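Local coordinates for putative nucleolar GTP-binding protein 1 (PDB 2QU8) that probably binds and hydrolyses GTP as a nucleolar GTPase of the NOG1 family, and is seen here holding GDP, at residues 115-119 against 120-124; 183-186 against 187-190; 200-203 against 204-208. One frame throughout, in Å; residues are numbered along the deposited sequence.

How the contacts relate
Contacts 1 and 2 both follow the end of a parallel strand of the central sheet and face the GDP pocket; they touch where I115 CD1 packs on F184 CZ at 4.1 Å. Each is a polar loop built round a buried polar residue, D117 in contact 1 and S185 in contact 2, with its far part opening to solvent. Contact 3 lies about 28 Å from contact 1 and 24 Å from contact 2, centre to centre, wholly within helix 192-222. It too is partly buried, but there the regular helical ladder does most of the bonding, leucines take the buried positions, and no nucleotide is involved. Helix 192-222 begins just after contact 2, so contact 2 leads into the helix that holds contact 3.

Contact 1: 115-119 against 120-124; sequences IIDIS and EQCGL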
ATOM      1  N   ILE A 115      -0.422  -4.677  -3.450  1.00 22.67           N
ATOM      2  CA  ILE A 115      -0.641  -6.105  -3.501  1.00 22.86           C
ATOM      3  C   ILE A 115      -0.518  -6.636  -4.926  1.00 23.40           C
ATOM      4  O   ILE A 115      -1.146  -6.114  -5.855  1.00 22.94           O
ATOM      5  CB  ILE A 115      -2.004  -6.505  -2.887  1.00 22.67           C
ATOM      6  CG1 ILE A 115      -2.088  -6.014  -1.428  1.00 22.29           C
ATOM      7  CG2 ILE A 115      -2.214  -8.026  -3.002  1.00 22.71           C
ATOM      8  CD1 ILE A 115      -3.372  -6.372  -0.688  1.00 23.14           C
ATOM      9  N   ILE A 116       0.321  -7.662  -5.067  1.00 23.50           N
ATOM     10  CA  ILE A 116       0.462  -8.435  -6.287  1.00 24.01           C
ATOM     11  C   ILE A 116      -0.138  -9.815  -6.039  1.00 24.66           C
ATOM     12  O   ILE A 116       0.251 -10.520  -5.101  1.00 24.78           O
ATOM     13  CB  ILE A 116       1.958  -8.580  -6.719  1.00 24.31           C
ATOM     14  CG1 ILE A 116       2.571  -7.210  -7.052  1.00 23.91           C
ATOM     15  CG2 ILE A 116       2.108  -9.554  -7.909  1.00 24.58           C
ATOM     16  CD1 ILE A 116       4.086  -7.223  -7.275  1.00 23.77           C
ATOM     17  N   ASP A 117      -1.108 -10.173  -6.873  1.00 24.61           N
ATOM     18  CA  ASP A 117      -1.656 -11.525  -6.933  1.00 24.95           C
ATOM     19  C   ASP A 117      -0.711 -12.422  -7.756  1.00 25.09           C
ATOM     20  O   ASP A 117      -0.743 -12.414  -8.992  1.00 24.49           O
ATOM     21  CB  ASP A 117      -3.068 -11.465  -7.544  1.00 24.51           C
ATOM     22  CG  ASP A 117      -3.673 -12.837  -7.806  1.00 25.63           C
ATOM     23  OD1 ASP A 117      -3.138 -13.857  -7.319  1.00 25.16           O
ATOM     24  OD2 ASP A 117      -4.701 -12.889  -8.508  1.00 25.06           O
ATOM     25  N   ILE A 118       0.143 -13.184  -7.063  1.00 25.59           N
ATOM     26  CA  ILE A 118       1.129 -14.039  -7.739  1.00 25.88           C
ATOM     27  C   ILE A 118       0.542 -15.291  -8.382  1.00 26.56           C
ATOM     28  O   ILE A 118       1.240 -15.991  -9.106  1.00 27.17           O
ATOM     29  CB  ILE A 118       2.320 -14.455  -6.824  1.00 25.91           C
ATOM     30  CG1 ILE A 118       1.848 -15.151  -5.539  1.00 25.40           C
ATOM     31  CG2 ILE A 118       3.243 -13.268  -6.567  1.00 25.68           C
ATOM     32  CD1 ILE A 118       2.954 -16.018  -4.881  1.00 25.55           C
ATOM     33  N   SER A 119      -0.730 -15.578  -8.112  1.00 27.15           N
ATOM     34  CA  SER A 119      -1.440 -16.643  -8.822  1.00 27.61           C
ATOM     35  C   SER A 119      -1.952 -16.191 -10.204  1.00 28.21           C
ATOM     36  O   SER A 119      -2.318 -17.029 -11.038  1.00 28.64           O
ATOM     37  CB  SER A 119      -2.596 -17.187  -7.977  1.00 27.48           C
ATOM     38  OG  SER A 119      -3.719 -16.316  -7.984  1.00 27.38           O
ATOM     39  N   GLU A 120      -1.981 -14.874 -10.420  1.00 28.44           N
ATOM     40  CA  GLU A 120      -2.446 -14.230 -11.664  1.00 29.18           C
ATOM     41  C   GLU A 120      -3.940 -14.421 -11.986  1.00 29.26           C
ATOM     42  O   GLU A 120      -4.394 -14.037 -13.064  1.00 29.52           O
ATOM     43  CB  GLU A 120      -1.552 -14.597 -12.859  1.00 29.27           C
ATOM     44  CG  GLU A 120      -0.124 -14.099 -12.718  1.00 29.67           C
ATOM     45  CD  GLU A 120       0.835 -14.706 -13.732  1.00 29.91           C
ATOM     46  OE1 GLU A 120       0.466 -15.688 -14.404  1.00 33.77           O
ATOM     47  OE2 GLU A 120       1.969 -14.202 -13.844  1.00 30.31           O
ATOM     48  N   GLN A 121      -4.695 -14.991 -11.043  1.00 29.46           N
ATOM     49  CA  GLN A 121      -6.150 -15.172 -11.172  1.00 29.37           C
ATOM     50  C   GLN A 121      -6.903 -13.845 -11.348  1.00 28.90           C
ATOM     51  O   GLN A 121      -8.019 -13.831 -11.881  1.00 28.26           O
ATOM     52  CB  GLN A 121      -6.716 -15.953  -9.976  1.00 29.55           C
ATOM     53  CG  GLN A 121      -6.283 -17.433  -9.907  1.00 30.36           C
ATOM     54  CD  GLN A 121      -7.083 -18.262  -8.883  1.00 31.31           C
ATOM     55  OE1 GLN A 121      -7.882 -17.733  -8.109  1.00 33.99           O
ATOM     56  NE2 GLN A 121      -6.863 -19.567  -8.887  1.00 34.26           N
ATOM     57  N   CYS A 122      -6.277 -12.747 -10.908  1.00 27.87           N
ATOM     58  CA  CYS A 122      -6.817 -11.393 -11.050  1.00 27.47           C
ATOM     59  C   CYS A 122      -6.972 -10.983 -12.516  1.00 27.31           C
ATOM     60  O   CYS A 122      -7.685 -10.030 -12.830  1.00 26.99           O
ATOM     61  CB  CYS A 122      -5.917 -10.377 -10.337  1.00 27.17           C
ATOM     62  SG  CYS A 122      -4.274 -10.173 -11.084  1.00 26.68           S
ATOM     63  N   GLY A 123      -6.284 -11.696 -13.400  1.00 27.34           N
ATOM     64  CA  GLY A 123      -6.398 -11.457 -14.841  1.00 27.53           C
ATOM     65  C   GLY A 123      -5.201 -10.749 -15.457  1.00 27.48           C
ATOM     66  O   GLY A 123      -5.165 -10.536 -16.663  1.00 27.76           O
ATOM     67  N   LEU A 124      -4.224 -10.384 -14.631  1.00 27.35           N
ATOM     68  CA  LEU A 124      -2.989  -9.767 -15.125  1.00 27.52           C
ATOM     69  C   LEU A 124      -1.772 -10.552 -14.633  1.00 27.46           C
ATOM     70  O   LEU A 124      -1.781 -11.096 -13.521  1.00 26.82           O
ATOM     71  CB  LEU A 124      -2.888  -8.292 -14.700  1.00 27.28           C
ATOM     72  CG  LEU A 124      -3.931  -7.276 -15.185  1.00 28.06           C
ATOM     73  CD1 LEU A 124      -3.753  -5.932 -14.465  1.00 28.00           C
ATOM     74  CD2 LEU A 124      -3.894  -7.075 -16.701  1.00 28.30           C
TER
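D117 and C122 meet where the chain leaves strand 110-117: the carboxylate atom D117 OD2 takes the backbone N of C122 at 2.9 Å, met nearly along its C-O axis. This is the tight part of the contact. With CG anti to its own N (chi1 173°), D117 sends its carboxylate back over the turn that follows, and its two oxygens divide the work. OD2 serves C122 and also forms a salt bridge with K151. OD1 is gripped twice, by S119 OG at 2.6 Å on its syn lone pair and by S119 N at 3.1 Å from above the carboxylate plane, the second bond making an Asx turn. An aspartate suits this buried place because its short arm can serve both the turn and a lysine, and these bonds fix the rotation of its flat group.

The backbone folds in step. A type I turn from D117 to E120 is closed by E120 N on D117 O at 3.1 Å, and a second runs from E120 to G123, whose positive phi of 106° suits a residue without a side chain. The sulfur of C122 lies 4.0 Å from D117 CB and accepts the backbone N of L124.

Toward solvent the grip weakens. Q121 N reaches S119 OG in a weak bond of 3.5 Å, and the aliphatic CG of Q121 rests against the same hydroxyl before the chain extends outward beside GDP. E120 turns away, its OE2 engaged by the backbone N of I126.

Beneath this loop, I116 packs on I147 and F149 of strand 145-150 and on I130 of helix 126-137, while Q129 of that helix hydrogen-bonds to D117 N.

Contact 2: 183-186 against 187-190; sequences SFST and LTGV. With GDP (guanosine-5'-diphosphate), chain B.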
ATOM      1  N   SER A 183       4.317 -12.033   2.153  1.00 32.66           N
ATOM      2  CA  SER A 183       3.508 -13.020   1.438  1.00 32.13           C
ATOM      3  C   SER A 183       2.341 -13.481   2.299  1.00 31.32           C
ATOM      4  O   SER A 183       2.493 -13.678   3.506  1.00 31.00           O
ATOM      5  CB  SER A 183       4.363 -14.219   1.016  1.00 32.13           C
ATOM      6  OG  SER A 183       5.448 -13.793   0.210  1.00 33.47           O
ATOM      7  N   PHE A 184       1.176 -13.656   1.674  1.00 30.24           N
ATOM      8  CA  PHE A 184      -0.027 -14.039   2.404  1.00 29.10           C
ATOM      9  C   PHE A 184      -1.141 -14.568   1.517  1.00 29.08           C
ATOM     10  O   PHE A 184      -1.053 -14.555   0.283  1.00 28.86           O
ATOM     11  CB  PHE A 184      -0.560 -12.874   3.266  1.00 28.81           C
ATOM     12  CG  PHE A 184      -0.717 -11.571   2.521  1.00 27.82           C
ATOM     13  CD1 PHE A 184      -1.902 -11.281   1.831  1.00 26.02           C
ATOM     14  CD2 PHE A 184       0.310 -10.629   2.522  1.00 26.42           C
ATOM     15  CE1 PHE A 184      -2.052 -10.079   1.140  1.00 24.71           C
ATOM     16  CE2 PHE A 184       0.170  -9.416   1.834  1.00 27.30           C
ATOM     17  CZ  PHE A 184      -1.019  -9.142   1.141  1.00 25.91           C
ATOM     18  N   SER A 185      -2.187 -15.049   2.171  1.00 28.42           N
ATOM     19  CA  SER A 185      -3.396 -15.446   1.492  1.00 28.56           C
ATOM     20  C   SER A 185      -4.584 -14.832   2.207  1.00 28.48           C
ATOM     21  O   SER A 185      -4.868 -15.186   3.346  1.00 27.81           O
ATOM     22  CB  SER A 185      -3.529 -16.968   1.471  1.00 28.39           C
ATOM     23  OG  SER A 185      -4.847 -17.337   1.094  1.00 28.89           O
ATOM     24  N   THR A 186      -5.281 -13.918   1.533  1.00 28.45           N
ATOM     25  CA  THR A 186      -6.510 -13.366   2.082  1.00 28.63           C
ATOM     26  C   THR A 186      -7.691 -14.356   1.977  1.00 29.37           C
ATOM     27  O   THR A 186      -8.786 -14.079   2.471  1.00 29.56           O
ATOM     28  CB  THR A 186      -6.864 -11.950   1.494  1.00 28.21           C
ATOM     29  OG1 THR A 186      -6.763 -11.956   0.067  1.00 27.76           O
ATOM     30  CG2 THR A 186      -5.924 -10.883   2.039  1.00 27.59           C
ATOM     31  N   LEU A 187      -7.473 -15.509   1.346  1.00 29.99           N
ATOM     32  CA  LEU A 187      -8.490 -16.565   1.360  1.00 30.47           C
ATOM     33  C   LEU A 187      -8.323 -17.506   2.558  1.00 30.92           C
ATOM     34  O   LEU A 187      -9.306 -17.921   3.158  1.00 31.22           O
ATOM     35  CB  LEU A 187      -8.534 -17.354   0.039  1.00 30.64           C
ATOM     36  CG  LEU A 187      -9.752 -18.266  -0.210  1.00 30.63           C
ATOM     37  CD1 LEU A 187     -11.085 -17.491  -0.234  1.00 31.12           C
ATOM     38  CD2 LEU A 187      -9.579 -19.044  -1.507  1.00 30.30           C
ATOM     39  N   THR A 188      -7.086 -17.840   2.914  1.00 31.41           N
ATOM     40  CA  THR A 188      -6.869 -18.755   4.046  1.00 31.62           C
ATOM     41  C   THR A 188      -6.503 -18.057   5.350  1.00 31.90           C
ATOM     42  O   THR A 188      -6.565 -18.680   6.414  1.00 32.25           O
ATOM     43  CB  THR A 188      -5.793 -19.814   3.750  1.00 31.49           C
ATOM     44  OG1 THR A 188      -4.539 -19.162   3.529  1.00 31.08           O
ATOM     45  CG2 THR A 188      -6.178 -20.653   2.534  1.00 31.90           C
ATOM     46  N   GLY A 189      -6.101 -16.787   5.265  1.00 31.94           N
ATOM     47  CA  GLY A 189      -5.696 -16.003   6.441  1.00 32.24           C
ATOM     48  C   GLY A 189      -4.213 -16.053   6.781  1.00 32.82           C
ATOM     49  O   GLY A 189      -3.704 -15.199   7.515  1.00 32.92           O
ATOM     50  N   VAL A 190      -3.515 -17.056   6.252  1.00 33.00           N
ATOM     51  CA  VAL A 190      -2.097 -17.276   6.554  1.00 33.12           C
ATOM     52  C   VAL A 190      -1.232 -16.088   6.125  1.00 32.96           C
ATOM     53  O   VAL A 190      -1.284 -15.665   4.971  1.00 32.95           O
ATOM     54  CB  VAL A 190      -1.582 -18.585   5.894  1.00 33.21           C
ATOM     55  CG1 VAL A 190      -0.102 -18.783   6.144  1.00 34.12           C
ATOM     56  CG2 VAL A 190      -2.375 -19.790   6.398  1.00 34.29           C
TER
HETATM   57  PB  GDP B 229      -9.831  -6.403  -4.934  1.00 22.92           P
HETATM   58  O1B GDP B 229     -10.675  -6.104  -6.162  1.00 21.35           O
HETATM   59  O2B GDP B 229      -8.431  -5.913  -5.184  1.00 20.98           O
HETATM   60  O3B GDP B 229     -10.439  -5.634  -3.804  1.00 23.39           O
HETATM   61  O3A GDP B 229      -9.803  -7.980  -4.650  1.00 22.47           O
HETATM   62  PA  GDP B 229     -10.940  -8.792  -3.830  1.00 22.99           P
HETATM   63  O1A GDP B 229     -12.322  -8.315  -4.238  1.00 22.60           O
HETATM   64  O2A GDP B 229     -10.737  -8.651  -2.353  1.00 23.61           O
HETATM   65  O5' GDP B 229     -10.655 -10.276  -4.350  1.00 22.92           O
HETATM   66  C5' GDP B 229     -10.938 -10.625  -5.713  1.00 24.53           C
HETATM   67  C4' GDP B 229     -11.233 -12.114  -5.829  1.00 25.38           C
HETATM   68  O4' GDP B 229     -10.125 -12.856  -5.301  1.00 25.70           O
HETATM   69  C3' GDP B 229     -12.439 -12.524  -4.994  1.00 25.73           C
HETATM   70  O3' GDP B 229     -13.147 -13.557  -5.677  1.00 25.70           O
HETATM   71  C2' GDP B 229     -11.819 -13.070  -3.728  1.00 25.29           C
HETATM   72  O2' GDP B 229     -12.691 -13.969  -3.044  1.00 25.68           O
HETATM   73  C1' GDP B 229     -10.564 -13.734  -4.263  1.00 25.63           C
HETATM   74  N9  GDP B 229      -9.452 -13.832  -3.299  1.00 25.52           N
HETATM   75  C8  GDP B 229      -9.110 -12.900  -2.386  1.00 25.79           C
HETATM   76  N7  GDP B 229      -8.023 -13.298  -1.683  1.00 25.73           N
HETATM   77  C5  GDP B 229      -7.656 -14.507  -2.153  1.00 25.35           C
HETATM   78  C6  GDP B 229      -6.581 -15.483  -1.855  1.00 25.38           C
HETATM   79  O6  GDP B 229      -5.747 -15.242  -0.953  1.00 25.62           O
HETATM   80  N1  GDP B 229      -6.545 -16.625  -2.567  1.00 25.57           N
HETATM   81  C2  GDP B 229      -7.438 -16.901  -3.542  1.00 26.22           C
HETATM   82  N2  GDP B 229      -7.329 -18.072  -4.220  1.00 25.98           N
HETATM   83  N3  GDP B 229      -8.441 -16.040  -3.870  1.00 26.31           N
HETATM   84  C4  GDP B 229      -8.596 -14.851  -3.226  1.00 25.23           C
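The loop after strand 179-183 binds the guanine and probably corresponds to the fifth conserved guanine-nucleotide motif of Ras-like GTPases; the turn from S185 to V190 gives it its shape. S185 stands at its centre. A chi1 of 166° swings its hydroxyl away from its own amide and into the loop, where OG accepts T188 N at 2.9 Å in a fairly straight bond, 160° at the hydrogen. Its backbone is held as well: G189 N reaches S185 O at 2.8 Å, and S185 N donates to V190 O at 3.0 Å. Serine fits because a small hydroxyl can take an amide of the loop while lying close to the base. GDP O6 is 3.1 Å from S185 OG, but the hydroxyl proton is not settled between O6 and D153 OD2, to which it makes at most a weak bond. G189 has a positive phi, 91°, readily adopted without a side chain.

L187 and T186 meet the guanine differently. L187 N stands above the plane of the base and donates to GDP O6 at 2.9 Å. The L187 side chain lies over the same face, CB over C6 and N1 of the six-membered ring and CD2 3.6 Å from GDP C2, so that a flat aromatic surface is met by hydrocarbon. T186 instead brings its hydroxyl in at the level of the ring: OG1 lies 2.5 Å from GDP N7, a hydrogen bond whose very short length is doubtful, and N150 ND2 also binds this oxygen. Behind the loop, the F184 ring is buried against F45, V192 and A195.

D153 adds a further hydrogen bond to the nucleotide. It closes the NKxD sequence that begins at N150, and this sequence paired with a backbone amide on O6 is characteristic of guanine recognition in GTPases.

Contact 3: 200-203 against 204-208; sequences CELL and KNDQA
Both segments lie in the unbroken helix 192-222, and the backbone between them follows the alpha-helical i to i+4 pattern. N205 N donates to E201 O at 3.0 Å and Q207 N to L203 O at 2.8 Å, both almost straight, at 176° and 174° at the hydrogen. K204 N, in the carbonyl plane, joins C200 O in the same way, and D206 N reaches L202 O at 3.1 Å.

C200 O has a second donor. K204 NZ comes from above the carbonyl plane to bind it at 2.9 Å, so one oxygen is held by the amide and the ammonium group of a single residue. The lysine manages this by folding back on itself: its chain bends at chi2 (-72°) and again at the next two torsions, bringing the long arm round beside the helix. NZ finishes beside L203 CB and also hydrogen-bonds to Y78 OH. On its outer flank CG of K204 passes E201 OE2 at 3.7 Å; the opposite charges lie further apart, 5.3 Å between E201 OE2 and K204 NZ, which may leave a modest attraction.

L203 is buried, a place that suits its branched hydrocarbon. Its CD2 packs 3.5 Å from Q207 NE2, the two side chains crossing at a slant one turn apart. Q207, extended beyond CG, brings NE2 alongside the L203 methyls and on to N109 OD1. D206 packs beside P178.

L203, K204 and Q207 all touch K30 at the start of strand 30-35. The arrangement is that of a long C-terminal helix whose L202, L203, K204, D206 and Q207 side meets the start of that strand and the loops at N109, S144 and P178, in what is probably a Ras-like GTPase domain.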
ATOM      1  N   CYS A 200       2.730  -1.504   9.531  1.00 38.62           N
ATOM      2  CA  CYS A 200       2.707  -0.587  10.668  1.00 39.47           C
ATOM      3  C   CYS A 200       4.107  -0.160  11.114  1.00 39.83           C
ATOM      4  O   CYS A 200       4.378   1.032  11.229  1.00 40.06           O
ATOM      5  CB  CYS A 200       1.927  -1.201  11.831  1.00 39.35           C
ATOM      6  SG  CYS A 200       0.168  -1.425  11.460  1.00 40.32           S
ATOM      7  N   GLU A 201       4.990  -1.132  11.335  1.00 40.32           N
ATOM      8  CA  GLU A 201       6.365  -0.847  11.749  1.00 40.93           C
ATOM      9  C   GLU A 201       7.199  -0.100  10.701  1.00 40.78           C
ATOM     10  O   GLU A 201       8.053   0.706  11.067  1.00 40.48           O
ATOM     11  CB  GLU A 201       7.074  -2.117  12.241  1.00 41.25           C
ATOM     12  CG  GLU A 201       7.327  -2.154  13.773  1.00 43.67           C
ATOM     13  CD  GLU A 201       6.064  -2.374  14.612  1.00 46.00           C
ATOM     14  OE1 GLU A 201       5.788  -3.538  14.983  1.00 47.65           O
ATOM     15  OE2 GLU A 201       5.348  -1.388  14.907  1.00 47.01           O
ATOM     16  N   LEU A 202       6.946  -0.349   9.410  1.00 40.52           N
ATOM     17  CA  LEU A 202       7.570   0.444   8.346  1.00 40.74           C
ATOM     18  C   LEU A 202       7.154   1.907   8.449  1.00 40.83           C
ATOM     19  O   LEU A 202       7.958   2.808   8.194  1.00 40.16           O
ATOM     20  CB  LEU A 202       7.221  -0.086   6.951  1.00 40.70           C
ATOM     21  CG  LEU A 202       8.287  -0.749   6.069  1.00 41.70           C
ATOM     22  CD1 LEU A 202       7.823  -0.702   4.615  1.00 42.27           C
ATOM     23  CD2 LEU A 202       9.674  -0.105   6.188  1.00 41.35           C
ATOM     24  N   LEU A 203       5.893   2.127   8.821  1.00 41.17           N
ATOM     25  CA  LEU A 203       5.363   3.467   9.044  1.00 42.01           C
ATOM     26  C   LEU A 203       6.085   4.137  10.211  1.00 42.52           C
ATOM     27  O   LEU A 203       6.559   5.269  10.085  1.00 42.53           O
ATOM     28  CB  LEU A 203       3.856   3.413   9.335  1.00 41.87           C
ATOM     29  CG  LEU A 203       2.907   4.467   8.740  1.00 41.66           C
ATOM     30  CD1 LEU A 203       1.654   4.585   9.594  1.00 40.29           C
ATOM     31  CD2 LEU A 203       3.553   5.828   8.535  1.00 40.53           C
ATOM     32  N   LYS A 204       6.170   3.428  11.337  1.00 43.44           N
ATOM     33  CA  LYS A 204       6.864   3.932  12.527  1.00 44.30           C
ATOM     34  C   LYS A 204       8.264   4.402  12.150  1.00 44.77           C
ATOM     35  O   LYS A 204       8.613   5.562  12.367  1.00 44.80           O
ATOM     36  CB  LYS A 204       6.948   2.862  13.623  1.00 44.38           C
ATOM     37  CG  LYS A 204       5.627   2.166  13.999  1.00 45.31           C
ATOM     38  CD  LYS A 204       4.661   3.059  14.789  1.00 45.86           C
ATOM     39  CE  LYS A 204       3.716   3.837  13.866  1.00 46.83           C
ATOM     40  NZ  LYS A 204       2.949   2.938  12.937  1.00 46.37           N
ATOM     41  N   ASN A 205       9.044   3.502  11.554  1.00 45.57           N
ATOM     42  CA  ASN A 205      10.419   3.804  11.152  1.00 46.67           C
ATOM     43  C   ASN A 205      10.543   5.028  10.250  1.00 47.30           C
ATOM     44  O   ASN A 205      11.488   5.809  10.386  1.00 47.40           O
ATOM     45  CB  ASN A 205      11.076   2.584  10.505  1.00 46.68           C
ATOM     46  CG  ASN A 205      11.201   1.409  11.466  1.00 47.24           C
ATOM     47  OD1 ASN A 205      11.155   0.252  11.049  1.00 48.17           O
ATOM     48  ND2 ASN A 205      11.356   1.700  12.759  1.00 48.17           N
ATOM     49  N   ASP A 206       9.583   5.198   9.343  1.00 48.08           N
ATOM     50  CA  ASP A 206       9.539   6.380   8.485  1.00 49.00           C
ATOM     51  C   ASP A 206       9.196   7.657   9.238  1.00 48.94           C
ATOM     52  O   ASP A 206       9.833   8.686   9.017  1.00 49.27           O
ATOM     53  CB  ASP A 206       8.587   6.178   7.312  1.00 49.34           C
ATOM     54  CG  ASP A 206       9.258   5.507   6.153  1.00 50.94           C
ATOM     55  OD1 ASP A 206       9.592   4.306   6.285  1.00 53.13           O
ATOM     56  OD2 ASP A 206       9.472   6.180   5.119  1.00 52.69           O
ATOM     57  N   GLN A 207       8.191   7.590  10.111  1.00 49.09           N
ATOM     58  CA  GLN A 207       7.861   8.706  11.001  1.00 49.37           C
ATOM     59  C   GLN A 207       9.086   9.134  11.821  1.00 49.03           C
ATOM     60  O   GLN A 207       9.381  10.325  11.917  1.00 49.22           O
ATOM     61  CB  GLN A 207       6.679   8.354  11.920  1.00 49.40           C
ATOM     62  CG  GLN A 207       5.298   8.705  11.343  1.00 50.28           C
ATOM     63  CD  GLN A 207       4.128   8.066  12.103  1.00 50.42           C
ATOM     64  OE1 GLN A 207       4.207   7.804  13.306  1.00 52.53           O
ATOM     65  NE2 GLN A 207       3.031   7.821  11.391  1.00 51.17           N
ATOM     66  N   ALA A 208       9.801   8.154  12.378  1.00 48.50           N
ATOM     67  CA  ALA A 208      11.024   8.392  13.152  1.00 48.03           C
ATOM     68  C   ALA A 208      12.121   9.050  12.319  1.00 47.90           C
ATOM     69  O   ALA A 208      12.699  10.052  12.736  1.00 47.64           O
ATOM     70  CB  ALA A 208      11.529   7.092  13.755  1.00 48.02           C
TER